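Local atomic coordinates of afamin (Homo sapiens, PDB entry 6FAK), a protein that carries hydrophobic molecules in body fluids, binds vitamin E and keeps lipidated Wnt proteins soluble and active. Residues P155-T159 and P287-Q291; S236-V241 and K262-I267; Q505-T509 and F529-L533; A37-M42 and N139-Y143; P123-C127 and C172-V178. All blocks are in the same frame, centred on the assembly; numbering follows the deposited sequence.

Contact 1. Residues P155-T159 and P287-Q291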
# COMPACT_ATOMS: atom_id res chain seq x y z
N PRO A 155 -13.03 -6.70 -1.11
CA PRO A 155 -14.01 -5.70 -0.70
C PRO A 155 -13.63 -4.29 -1.19
O PRO A 155 -14.50 -3.51 -1.59
CB PRO A 155 -13.97 -5.79 0.84
CG PRO A 155 -13.52 -7.18 1.12
CD PRO A 155 -12.57 -7.51 0.03
N THR A 156 -12.34 -3.99 -1.22
CA THR A 156 -11.85 -2.72 -1.74
C THR A 156 -12.13 -2.54 -3.26
O THR A 156 -12.68 -1.50 -3.70
CB THR A 156 -10.36 -2.53 -1.42
OG1 THR A 156 -10.20 -2.66 0.00
CG2 THR A 156 -9.90 -1.18 -1.89
N LEU A 157 -11.78 -3.57 -4.02
CA LEU A 157 -11.96 -3.56 -5.46
C LEU A 157 -13.42 -3.47 -5.86
O LEU A 157 -13.77 -2.74 -6.83
CB LEU A 157 -11.34 -4.82 -6.10
CG LEU A 157 -10.10 -4.77 -6.97
CD1 LEU A 157 -9.20 -3.54 -6.77
CD2 LEU A 157 -9.32 -6.07 -6.90
N LEU A 158 -14.26 -4.22 -5.16
CA LEU A 158 -15.74 -4.13 -5.39
C LEU A 158 -16.31 -2.73 -5.06
O LEU A 158 -17.18 -2.22 -5.76
CB LEU A 158 -16.47 -5.19 -4.58
CG LEU A 158 -16.24 -6.64 -4.97
CD1 LEU A 158 -16.78 -7.55 -3.88
CD2 LEU A 158 -16.88 -6.99 -6.29
N THR A 159 -15.85 -2.11 -3.98
CA THR A 159 -16.20 -0.74 -3.69
C THR A 159 -15.72 0.23 -4.78
O THR A 159 -16.46 1.17 -5.19
CB THR A 159 -15.64 -0.32 -2.31
OG1 THR A 159 -16.25 -1.14 -1.30
CG2 THR A 159 -15.92 1.15 -2.01
N PRO A 287 -20.28 -4.25 0.39
CA PRO A 287 -19.14 -4.10 1.30
C PRO A 287 -18.90 -2.63 1.75
O PRO A 287 -17.82 -2.32 2.24
CB PRO A 287 -17.97 -4.59 0.43
CG PRO A 287 -18.34 -4.11 -0.94
CD PRO A 287 -19.85 -4.07 -1.01
N GLU A 288 -19.90 -1.76 1.58
CA GLU A 288 -19.74 -0.33 1.85
C GLU A 288 -19.71 -0.05 3.36
O GLU A 288 -18.81 0.65 3.82
CB GLU A 288 -20.87 0.49 1.18
CG GLU A 288 -20.44 1.87 0.72
CD GLU A 288 -19.63 1.85 -0.57
OE1 GLU A 288 -19.04 0.80 -0.92
OE2 GLU A 288 -19.58 2.90 -1.25
N ARG A 289 -20.66 -0.64 4.10
CA ARG A 289 -20.74 -0.58 5.58
C ARG A 289 -19.38 -0.80 6.31
O ARG A 289 -19.21 -0.30 7.43
CB ARG A 289 -21.91 -1.48 6.11
CG ARG A 289 -21.79 -2.22 7.47
CD ARG A 289 -21.48 -3.71 7.31
NE ARG A 289 -20.44 -3.94 6.29
CZ ARG A 289 -19.94 -5.12 5.92
NH1 ARG A 289 -20.38 -6.25 6.47
NH2 ARG A 289 -18.98 -5.14 4.99
N GLY A 290 -18.43 -1.48 5.66
CA GLY A 290 -17.10 -1.76 6.19
C GLY A 290 -15.96 -0.90 5.64
O GLY A 290 -15.01 -0.58 6.37
N GLN A 291 -16.02 -0.57 4.34
CA GLN A 291 -15.13 0.47 3.80
C GLN A 291 -15.47 1.85 4.47
O GLN A 291 -14.60 2.71 4.61
CB GLN A 291 -15.21 0.57 2.25
CG GLN A 291 -14.60 -0.56 1.39
CD GLN A 291 -13.24 -1.12 1.82
OE1 GLN A 291 -12.19 -0.79 1.24
NE2 GLN A 291 -13.25 -2.02 2.81
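Where two of afamin's three albumin repeats meet, the first turns of two helices face each other. The N-terminal turn of helix 154-171, from the first repeat, packs against that of helix 288-295, from the second, and residues 287-291 belong to the region that forms the pocket for hydrophobic ligands. Pro287, preceded by a cis peptide bond, occupies the N-cap position and points its ring at the partner helix. Its CB lies 4.2 Å from Pro155 CB, and its CG is 4.2 Å from Leu158 CB and 3.6 Å from Thr159 OG1. Glu288, poorly ordered, brings OE1 to 3.3 Å from Thr159 CG2, while its OE2 is hydrogen-bonded to His163. Arg289 points away and packs on helix 253-268. Gln291 then reaches back across the gap, with its CG 3.2 Å from Thr159 OG1. That hydroxyl already has a partner, since Thr159 OG1 donates to Pro155 O at 3.0 Å within its own helix. At the tip, where Tyr191 OH also bonds to the amide oxygen, Gln291 OE1 comes within 3.0 Å of Thr156 OG1.

Contact 2. Residues S236-V241 and K262-I267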
# COMPACT_ATOMS: atom_id res chain seq x y z
N SER A 236 -10.23 -9.94 21.29
CA SER A 236 -11.14 -10.73 20.49
C SER A 236 -11.28 -10.21 19.04
O SER A 236 -11.25 -10.99 18.06
CB SER A 236 -12.50 -10.81 21.19
OG SER A 236 -13.33 -11.69 20.48
N LEU A 237 -11.37 -8.89 18.91
CA LEU A 237 -11.48 -8.23 17.62
C LEU A 237 -10.19 -8.38 16.81
O LEU A 237 -10.23 -8.64 15.61
CB LEU A 237 -11.84 -6.76 17.80
CG LEU A 237 -12.09 -5.87 16.60
CD1 LEU A 237 -13.20 -6.46 15.72
CD2 LEU A 237 -12.41 -4.46 17.04
N VAL A 238 -9.06 -8.23 17.49
CA VAL A 238 -7.76 -8.41 16.89
C VAL A 238 -7.60 -9.81 16.30
O VAL A 238 -7.02 -9.93 15.20
CB VAL A 238 -6.62 -8.10 17.86
CG1 VAL A 238 -5.27 -8.66 17.36
CG2 VAL A 238 -6.54 -6.61 18.09
N GLU A 239 -8.10 -10.84 16.98
CA GLU A 239 -8.13 -12.20 16.42
C GLU A 239 -8.89 -12.32 15.11
O GLU A 239 -8.39 -12.94 14.15
CB GLU A 239 -8.68 -13.23 17.44
CG GLU A 239 -7.75 -13.47 18.60
CD GLU A 239 -6.84 -14.66 18.38
OE1 GLU A 239 -6.44 -14.93 17.22
OE2 GLU A 239 -6.55 -15.36 19.37
N ASP A 240 -10.06 -11.68 15.04
CA ASP A 240 -10.84 -11.62 13.81
C ASP A 240 -10.11 -10.85 12.69
O ASP A 240 -10.08 -11.32 11.53
CB ASP A 240 -12.23 -11.02 14.04
CG ASP A 240 -13.19 -11.94 14.84
OD1 ASP A 240 -12.92 -13.13 15.07
OD2 ASP A 240 -14.25 -11.43 15.26
N VAL A 241 -9.52 -9.70 13.03
CA VAL A 241 -8.77 -8.94 12.07
C VAL A 241 -7.55 -9.71 11.53
O VAL A 241 -7.32 -9.68 10.31
CB VAL A 241 -8.34 -7.57 12.63
CG1 VAL A 241 -7.52 -6.82 11.63
CG2 VAL A 241 -9.55 -6.72 12.94
N LYS A 262 -17.34 -10.72 8.89
CA LYS A 262 -17.24 -11.09 10.31
C LYS A 262 -16.68 -9.94 11.19
O LYS A 262 -17.22 -9.67 12.26
CB LYS A 262 -16.38 -12.34 10.47
CG LYS A 262 -16.33 -12.92 11.89
CD LYS A 262 -15.59 -14.26 11.90
CE LYS A 262 -15.75 -14.98 13.24
NZ LYS A 262 -14.84 -16.16 13.38
N VAL A 263 -15.59 -9.30 10.77
CA VAL A 263 -15.01 -8.21 11.52
C VAL A 263 -16.05 -7.05 11.70
O VAL A 263 -16.27 -6.56 12.84
CB VAL A 263 -13.68 -7.73 10.88
CG1 VAL A 263 -13.22 -6.39 11.42
CG2 VAL A 263 -12.55 -8.76 11.07
N MET A 264 -16.74 -6.69 10.62
CA MET A 264 -17.69 -5.57 10.66
C MET A 264 -18.89 -5.90 11.54
O MET A 264 -19.32 -5.06 12.37
CB MET A 264 -18.11 -5.19 9.23
CG MET A 264 -16.95 -4.78 8.36
SD MET A 264 -15.86 -3.60 9.19
CE MET A 264 -14.52 -3.46 8.02
N ASN A 265 -19.37 -7.13 11.42
CA ASN A 265 -20.40 -7.64 12.31
C ASN A 265 -19.96 -7.68 13.78
O ASN A 265 -20.75 -7.29 14.65
CB ASN A 265 -20.91 -9.01 11.84
CG ASN A 265 -21.67 -8.92 10.48
OD1 ASN A 265 -21.94 -7.82 9.96
ND2 ASN A 265 -21.98 -10.09 9.90
N HIS A 266 -18.75 -8.15 14.06
CA HIS A 266 -18.17 -8.07 15.43
C HIS A 266 -18.17 -6.61 15.97
O HIS A 266 -18.67 -6.34 17.05
CB HIS A 266 -16.75 -8.64 15.43
CG HIS A 266 -16.16 -8.87 16.79
ND1 HIS A 266 -15.25 -9.86 17.02
CD2 HIS A 266 -16.35 -8.25 17.98
CE1 HIS A 266 -14.90 -9.86 18.29
NE2 HIS A 266 -15.55 -8.89 18.89
N ILE A 267 -17.64 -5.69 15.20
CA ILE A 267 -17.64 -4.28 15.54
C ILE A 267 -19.09 -3.78 15.78
O ILE A 267 -19.42 -3.35 16.89
CB ILE A 267 -16.94 -3.46 14.45
CG1 ILE A 267 -15.43 -3.76 14.48
CG2 ILE A 267 -17.16 -1.94 14.59
CD1 ILE A 267 -14.64 -3.17 13.33
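A nearly straight histidine-carboxylate hydrogen bond ties these two helices together: His266 ND1 donates to Asp240 OD2 over 2.6 Å, with an angle of 176° at the hydrogen. The ring is held at both nitrogens, because NE2 is bonded to Glu233. One ring face receives a CH-pi contact from Leu237 CD1, 4.2 Å from the centroid, so the imidazole is used as both a polar and an apolar surface. Lys262 NZ, 4.0 Å from Asp240 OD1, adds a long salt bridge. Toward the interior the chemistry turns aliphatic: Leu237 CD1 lies 3.7 Å from Ile267 CG1, and Val241 CG2 is 4.0 Å from Val263 CG1. Antiparallel neighbours can thus pair charge along one margin and hydrocarbon along the other; segments 236-241 and 262-267 run at 163°, their axes 9.6 Å apart at closest approach. Helices 231-250 and 253-268 form a helical hairpin in the ligand-pocket region, with helix 216-225 against Leu237 and Val241, and helix 288-295 against Met264.

Contact 3. Residues Q505-T509 and F529-L533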
# COMPACT_ATOMS: atom_id res chain seq x y z
N GLN A 505 21.26 8.63 -25.74
CA GLN A 505 21.16 10.07 -25.71
C GLN A 505 19.72 10.52 -25.78
O GLN A 505 19.38 11.53 -25.20
CB GLN A 505 22.05 10.68 -26.80
CG GLN A 505 22.39 12.14 -26.60
CD GLN A 505 23.77 12.54 -27.17
OE1 GLN A 505 24.80 12.00 -26.76
NE2 GLN A 505 23.77 13.49 -28.09
N ASP A 506 18.84 9.76 -26.39
CA ASP A 506 17.43 10.10 -26.43
C ASP A 506 16.72 10.15 -25.09
O ASP A 506 15.68 10.81 -25.00
CB ASP A 506 16.63 9.16 -27.35
CG ASP A 506 15.27 9.79 -27.77
OD1 ASP A 506 15.29 10.83 -28.50
OD2 ASP A 506 14.20 9.28 -27.36
N LEU A 507 17.22 9.44 -24.06
CA LEU A 507 16.64 9.53 -22.70
C LEU A 507 16.81 10.93 -22.14
O LEU A 507 16.12 11.33 -21.18
CB LEU A 507 17.31 8.52 -21.75
CG LEU A 507 16.52 7.24 -21.40
CD1 LEU A 507 15.84 6.62 -22.61
CD2 LEU A 507 17.44 6.23 -20.75
N PHE A 508 17.79 11.67 -22.67
CA PHE A 508 18.09 12.98 -22.12
C PHE A 508 17.79 14.11 -23.10
O PHE A 508 18.27 15.24 -22.95
CB PHE A 508 19.53 12.99 -21.71
CG PHE A 508 19.93 11.84 -20.82
CD1 PHE A 508 19.70 11.89 -19.46
CD2 PHE A 508 20.51 10.69 -21.34
CE1 PHE A 508 20.07 10.86 -18.64
CE2 PHE A 508 20.87 9.67 -20.52
CZ PHE A 508 20.63 9.75 -19.17
N THR A 509 16.97 13.79 -24.10
CA THR A 509 16.62 14.74 -25.15
C THR A 509 15.20 15.17 -24.92
O THR A 509 14.31 14.35 -24.76
CB THR A 509 16.73 14.10 -26.54
OG1 THR A 509 18.09 13.69 -26.74
CG2 THR A 509 16.33 15.07 -27.62
N PHE A 529 13.62 11.58 -16.33
CA PHE A 529 14.88 12.25 -16.72
C PHE A 529 15.85 12.38 -15.54
O PHE A 529 17.05 12.02 -15.64
CB PHE A 529 14.58 13.62 -17.39
CG PHE A 529 15.79 14.44 -17.68
CD1 PHE A 529 16.32 15.31 -16.73
CD2 PHE A 529 16.41 14.34 -18.91
CE1 PHE A 529 17.47 16.04 -16.97
CE2 PHE A 529 17.59 15.07 -19.17
CZ PHE A 529 18.12 15.92 -18.18
N LEU A 530 15.33 12.89 -14.42
CA LEU A 530 16.15 13.10 -13.23
C LEU A 530 16.74 11.80 -12.70
O LEU A 530 17.94 11.74 -12.38
CB LEU A 530 15.41 13.82 -12.15
CG LEU A 530 16.21 14.08 -10.88
CD1 LEU A 530 17.54 14.81 -11.03
CD2 LEU A 530 15.34 14.88 -9.94
N VAL A 531 15.91 10.76 -12.63
CA VAL A 531 16.34 9.48 -12.16
C VAL A 531 17.42 8.91 -13.08
O VAL A 531 18.48 8.48 -12.58
CB VAL A 531 15.16 8.51 -11.93
CG1 VAL A 531 15.62 7.07 -11.68
CG2 VAL A 531 14.35 8.99 -10.74
N ASN A 532 17.17 8.89 -14.37
CA ASN A 532 18.19 8.42 -15.34
C ASN A 532 19.50 9.22 -15.26
O ASN A 532 20.60 8.66 -15.31
CB ASN A 532 17.63 8.38 -16.77
CG ASN A 532 16.55 7.33 -16.94
OD1 ASN A 532 16.66 6.24 -16.36
ND2 ASN A 532 15.54 7.61 -17.74
N LEU A 533 19.39 10.53 -15.07
CA LEU A 533 20.56 11.38 -14.88
C LEU A 533 21.40 11.00 -13.66
O LEU A 533 22.68 10.96 -13.75
CB LEU A 533 20.14 12.85 -14.77
CG LEU A 533 21.27 13.85 -14.80
CD1 LEU A 533 21.99 13.86 -16.14
CD2 LEU A 533 20.69 15.22 -14.45
O HOH W 1 14.56 9.89 -19.36
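The ring of Phe508 sets its edge toward the face of Phe529 in an offset edge-to-face pair, centroids 5.9 Å apart and planes at 76°. Here, in the third albumin repeat, the loop after strand 503-504 packs on helix 521-536: residues 505-507 form a short 3-10 turn, and the phenylalanine that follows is laid along the helix. Phe529 CE2 touches Phe508 CA at 3.6 Å and Phe508 CB at 3.8 Å. Further along, Phe508 CE1 comes to 3.9 Å from Asn532 CB and 4.4 Å from Leu533 CB, so Phe508 as a whole reaches from Phe529 to Leu533, about one turn. Ile576 touches both Phe508 and Leu533, while Phe529 makes a second edge-to-face pair with Phe552. No direct hydrogen bond crosses between the two segments. The side-chain oxygen of Asn532 is engaged by Thr423, and its amide nitrogen uses a water: Asn532 ND2 donates to this molecule over 3.0 Å, and the same water donates to Leu507 O at 2.8 Å.

Contact 4. Residues A37-M42 and N139-Y143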
# COMPACT_ATOMS: atom_id res chain seq x y z
N ALA A 37 -3.78 -13.90 -18.03
CA ALA A 37 -5.01 -14.47 -18.60
C ALA A 37 -5.87 -13.42 -19.33
O ALA A 37 -5.96 -12.25 -18.89
CB ALA A 37 -5.83 -15.21 -17.57
N THR A 38 -6.46 -13.86 -20.45
CA THR A 38 -7.25 -13.02 -21.32
C THR A 38 -8.67 -12.96 -20.76
O THR A 38 -9.06 -13.77 -19.93
CB THR A 38 -7.31 -13.59 -22.78
OG1 THR A 38 -7.89 -14.91 -22.75
CG2 THR A 38 -5.91 -13.71 -23.40
N PHE A 39 -9.44 -12.01 -21.25
CA PHE A 39 -10.85 -11.88 -20.85
C PHE A 39 -11.74 -13.06 -21.26
O PHE A 39 -12.64 -13.44 -20.52
CB PHE A 39 -11.47 -10.55 -21.32
CG PHE A 39 -12.82 -10.28 -20.70
CD1 PHE A 39 -12.92 -9.80 -19.41
CD2 PHE A 39 -13.99 -10.61 -21.39
CE1 PHE A 39 -14.16 -9.58 -18.82
CE2 PHE A 39 -15.24 -10.40 -20.81
CZ PHE A 39 -15.32 -9.88 -19.52
N GLU A 40 -11.46 -13.64 -22.42
CA GLU A 40 -12.15 -14.86 -22.84
C GLU A 40 -11.94 -15.99 -21.85
O GLU A 40 -12.87 -16.76 -21.54
CB GLU A 40 -11.70 -15.31 -24.23
CG GLU A 40 -12.18 -14.39 -25.34
CD GLU A 40 -11.85 -14.90 -26.75
OE1 GLU A 40 -12.41 -14.32 -27.71
OE2 GLU A 40 -11.04 -15.84 -26.89
N GLU A 41 -10.70 -16.11 -21.36
CA GLU A 41 -10.38 -17.12 -20.35
C GLU A 41 -11.18 -16.88 -19.05
O GLU A 41 -11.68 -17.83 -18.46
CB GLU A 41 -8.85 -17.23 -20.15
CG GLU A 41 -8.13 -17.77 -21.41
CD GLU A 41 -6.60 -17.59 -21.43
OE1 GLU A 41 -6.01 -16.77 -20.69
OE2 GLU A 41 -5.94 -18.30 -22.23
N MET A 42 -11.36 -15.63 -18.65
CA MET A 42 -12.14 -15.29 -17.46
C MET A 42 -13.56 -15.88 -17.51
O MET A 42 -14.02 -16.50 -16.56
CB MET A 42 -12.25 -13.76 -17.26
CG MET A 42 -10.98 -12.98 -17.04
SD MET A 42 -10.30 -13.26 -15.41
CE MET A 42 -8.64 -13.74 -15.80
N ASN A 139 -17.62 -6.00 -15.96
CA ASN A 139 -16.79 -7.20 -16.00
C ASN A 139 -15.40 -6.90 -16.56
O ASN A 139 -14.42 -7.27 -15.95
CB ASN A 139 -17.42 -8.34 -16.79
CG ASN A 139 -18.52 -9.07 -16.03
OD1 ASN A 139 -18.67 -8.92 -14.82
ND2 ASN A 139 -19.30 -9.88 -16.75
N HIS A 140 -15.33 -6.20 -17.69
CA HIS A 140 -14.04 -5.86 -18.31
C HIS A 140 -13.24 -4.85 -17.47
O HIS A 140 -12.02 -5.01 -17.30
CB HIS A 140 -14.22 -5.38 -19.76
CG HIS A 140 -12.95 -5.33 -20.54
ND1 HIS A 140 -12.59 -6.29 -21.46
CD2 HIS A 140 -11.93 -4.43 -20.53
CE1 HIS A 140 -11.41 -6.00 -21.97
NE2 HIS A 140 -10.99 -4.87 -21.43
N PHE A 141 -13.91 -3.85 -16.91
CA PHE A 141 -13.26 -2.90 -15.95
C PHE A 141 -12.56 -3.61 -14.77
O PHE A 141 -11.40 -3.35 -14.47
CB PHE A 141 -14.31 -1.93 -15.38
CG PHE A 141 -13.83 -1.11 -14.21
CD1 PHE A 141 -13.09 0.05 -14.41
CD2 PHE A 141 -14.11 -1.51 -12.91
CE1 PHE A 141 -12.62 0.79 -13.34
CE2 PHE A 141 -13.66 -0.77 -11.83
CZ PHE A 141 -12.91 0.37 -12.06
N LEU A 142 -13.31 -4.50 -14.11
CA LEU A 142 -12.87 -5.25 -12.99
C LEU A 142 -11.69 -6.19 -13.33
O LEU A 142 -10.74 -6.28 -12.57
CB LEU A 142 -14.04 -6.01 -12.42
CG LEU A 142 -14.20 -6.29 -10.95
CD1 LEU A 142 -13.74 -5.14 -10.07
CD2 LEU A 142 -15.68 -6.62 -10.66
N TYR A 143 -11.80 -6.92 -14.45
CA TYR A 143 -10.66 -7.63 -15.03
C TYR A 143 -9.41 -6.75 -15.16
O TYR A 143 -8.32 -7.16 -14.74
CB TYR A 143 -11.05 -8.20 -16.39
CG TYR A 143 -9.97 -8.68 -17.29
CD1 TYR A 143 -9.31 -9.86 -17.04
CD2 TYR A 143 -9.65 -7.97 -18.46
CE1 TYR A 143 -8.31 -10.32 -17.89
CE2 TYR A 143 -8.66 -8.44 -19.33
CZ TYR A 143 -8.02 -9.62 -19.05
OH TYR A 143 -7.07 -10.09 -19.90
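Tyr143 and Phe39 carry this contact, illustrating how two aromatic residues can join a helix start to the flank of another helix. Tyr143, on helix 134-148, points across the interface and ends in a short hydrogen bond, its OH donating to Ala37 O at 2.6 Å. The acceptor lies just ahead of helix 39-58, so the phenol meets the backbone where that helix begins. Phe39, in the first turn, approaches the same ring from one side. Its edge faces the Tyr143 ring in a T-shaped pair, with centroids 5.5 Å apart and planes at 74°, and Phe39 CB makes a CH-pi contact 4.2 Å from the Tyr143 centroid. The far end of Phe39 reaches the partner backbone, CE1 lying 3.7 Å from Asn139 O, and His140 ND1 sits over the Phe39 ring, 4.1 Å from its CG. Met42, one turn on, completes the setting of the tyrosine with CG 3.5 Å from Tyr143 CD1 and the sulfur SD 5.1 Å from the ring centroid. The helix start itself is organised by Thr38 and Glu41: Thr38 N donates to Glu41 OE1 at 3.0 Å, and Glu41 N returns a weak bond to Thr38 OG1 at 3.4 Å. Within the first albumin repeat, then, an aromatic cluster of Phe39, His140 and Tyr143 is built against a capping box.

Contact 5. Residues P123-C127 and C172-V178. With EDO (1,2-ethanediol), chain S.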
# COMPACT_ATOMS: atom_id res chain seq x y z
N PRO A 123 -15.13 8.10 -24.74
CA PRO A 123 -16.20 8.50 -23.81
C PRO A 123 -17.61 8.24 -24.30
O PRO A 123 -18.44 7.80 -23.51
CB PRO A 123 -16.00 10.00 -23.61
CG PRO A 123 -14.67 10.30 -24.16
CD PRO A 123 -14.20 9.20 -25.03
N GLU A 124 -17.88 8.49 -25.58
CA GLU A 124 -19.21 8.24 -26.13
C GLU A 124 -19.54 6.75 -26.21
O GLU A 124 -20.63 6.33 -25.82
CB GLU A 124 -19.41 8.95 -27.49
CG GLU A 124 -19.69 10.46 -27.36
CD GLU A 124 -18.43 11.31 -27.24
OE1 GLU A 124 -17.47 11.03 -28.01
OE2 GLU A 124 -18.41 12.25 -26.40
N GLU A 125 -18.59 5.94 -26.68
CA GLU A 125 -18.78 4.46 -26.66
C GLU A 125 -18.84 3.88 -25.23
O GLU A 125 -19.63 2.98 -24.95
CB GLU A 125 -17.70 3.75 -27.48
CG GLU A 125 -17.77 4.04 -28.96
CD GLU A 125 -18.98 3.45 -29.67
OE1 GLU A 125 -19.33 3.94 -30.77
OE2 GLU A 125 -19.59 2.49 -29.14
N LYS A 126 -18.02 4.40 -24.32
CA LYS A 126 -18.11 4.01 -22.92
C LYS A 126 -19.53 4.23 -22.40
O LYS A 126 -20.10 3.37 -21.70
CB LYS A 126 -17.13 4.84 -22.07
CG LYS A 126 -17.07 4.48 -20.60
CD LYS A 126 -16.08 5.42 -19.89
CE LYS A 126 -15.04 4.66 -19.08
NZ LYS A 126 -13.81 5.50 -18.92
N CYS A 127 -20.11 5.38 -22.75
CA CYS A 127 -21.45 5.71 -22.27
C CYS A 127 -22.50 4.84 -22.93
O CYS A 127 -23.39 4.33 -22.25
CB CYS A 127 -21.73 7.21 -22.40
SG CYS A 127 -20.77 8.17 -21.23
N CYS A 172 -22.02 10.38 -17.91
CA CYS A 172 -22.76 10.09 -19.17
C CYS A 172 -24.01 10.94 -19.39
O CYS A 172 -24.54 10.99 -20.50
CB CYS A 172 -23.05 8.57 -19.30
SG CYS A 172 -21.50 7.62 -19.40
N GLU A 173 -24.47 11.63 -18.34
CA GLU A 173 -25.56 12.62 -18.44
C GLU A 173 -25.07 14.08 -18.72
O GLU A 173 -25.90 15.00 -18.82
CB GLU A 173 -26.34 12.62 -17.10
CG GLU A 173 -26.98 11.28 -16.72
CD GLU A 173 -27.46 11.22 -15.26
OE1 GLU A 173 -27.04 12.05 -14.40
OE2 GLU A 173 -28.27 10.31 -14.96
N GLU A 174 -23.76 14.30 -18.80
CA GLU A 174 -23.23 15.66 -18.97
C GLU A 174 -22.92 15.94 -20.43
O GLU A 174 -22.76 15.00 -21.20
CB GLU A 174 -21.98 15.89 -18.09
CG GLU A 174 -22.39 15.95 -16.62
CD GLU A 174 -21.33 16.38 -15.62
OE1 GLU A 174 -20.27 16.92 -16.02
OE2 GLU A 174 -21.60 16.17 -14.39
N GLN A 175 -22.75 17.22 -20.74
CA GLN A 175 -22.36 17.67 -22.09
C GLN A 175 -20.88 17.45 -22.37
O GLN A 175 -20.51 16.88 -23.39
CB GLN A 175 -22.65 19.17 -22.24
CG GLN A 175 -24.11 19.56 -22.01
CD GLN A 175 -24.84 19.76 -23.31
OE1 GLN A 175 -25.42 20.85 -23.57
NE2 GLN A 175 -24.82 18.72 -24.15
N ASN A 176 -20.01 17.89 -21.47
CA ASN A 176 -18.58 17.67 -21.69
C ASN A 176 -18.19 16.38 -20.94
O ASN A 176 -17.62 16.43 -19.82
CB ASN A 176 -17.80 18.92 -21.29
CG ASN A 176 -16.30 18.79 -21.50
OD1 ASN A 176 -15.78 17.70 -21.84
ND2 ASN A 176 -15.59 19.88 -21.24
N LYS A 177 -18.47 15.23 -21.57
CA LYS A 177 -18.27 13.92 -20.93
C LYS A 177 -16.82 13.63 -20.51
O LYS A 177 -16.59 13.07 -19.42
CB LYS A 177 -18.72 12.78 -21.83
CG LYS A 177 -20.21 12.69 -21.92
CD LYS A 177 -20.59 11.49 -22.78
CE LYS A 177 -22.10 11.37 -22.92
NZ LYS A 177 -22.60 12.25 -23.99
N VAL A 178 -15.87 14.00 -21.37
CA VAL A 178 -14.45 13.71 -21.13
C VAL A 178 -13.97 14.41 -19.90
O VAL A 178 -13.27 13.79 -19.10
CB VAL A 178 -13.51 14.15 -22.29
CG1 VAL A 178 -12.02 13.97 -21.92
CG2 VAL A 178 -13.78 13.30 -23.48
C1 EDO S . -26.23 15.57 -14.29
O1 EDO S . -26.99 16.66 -14.83
C2 EDO S . -24.78 15.98 -14.05
O2 EDO S . -23.90 14.84 -13.83
O HOH W 2 -18.66 15.05 -24.44
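Paired disulfides formed by adjacent cysteines are the signature of the albumin fold, and this contact holds one member of such a pair: Cys172 bonds to Cys127, while neighbouring Cys171 is joined to Cys180. Cys127 SG and Cys172 SG are 2.0 Å apart, with a chi3 of -78°, a left-handed bridge between helix 123-132 and the loop leading into helix 177-209. Lys177 lays its aliphatic chain beside the bridge, CD 3.7 Å from Cys127 SG. At the other end Pro123 CG presses against Val178 CG2 at 3.2 Å. Asn176, centre of an inverse gamma turn, caps the next helix through Asn179 N. A water accepts from Lys177 N at 2.9 Å and donates to Gln175 O at 2.8 Å, more weakly to Glu124 OE2 at 3.4 Å. A 1,2-ethanediol, probably from the crystallisation liquor, has O2 2.7 Å from Glu174 OE2. With no direct hydrogen bond between the segments, at a contact lying on the protein surface, the covalent S-S bond is the strongest tie.

Overall arrangement
The five contacts differ in chemistry as well as depth. Contacts 1 and 3 are buried: contact 1, the one that crosses between albumin repeats, mixes proline packing with a Thr-Gln polar pair, whereas contact 3, in the third repeat and about 41 Å away between centres, uses phenylalanine rings and a bridging water. Of the partly buried pair, contact 2 combines charge with aliphatic packing and contact 4 relies on aromatic rings. Contact 5, at the surface, depends on a disulfide. Helix 288-295 carries contact 1 to contact 2 on helix 253-268, and helix 154-171 carries it to contact 4 on helix 134-148, which follows helix 123-132 of contact 5, though contacts 4 and 5 do not touch.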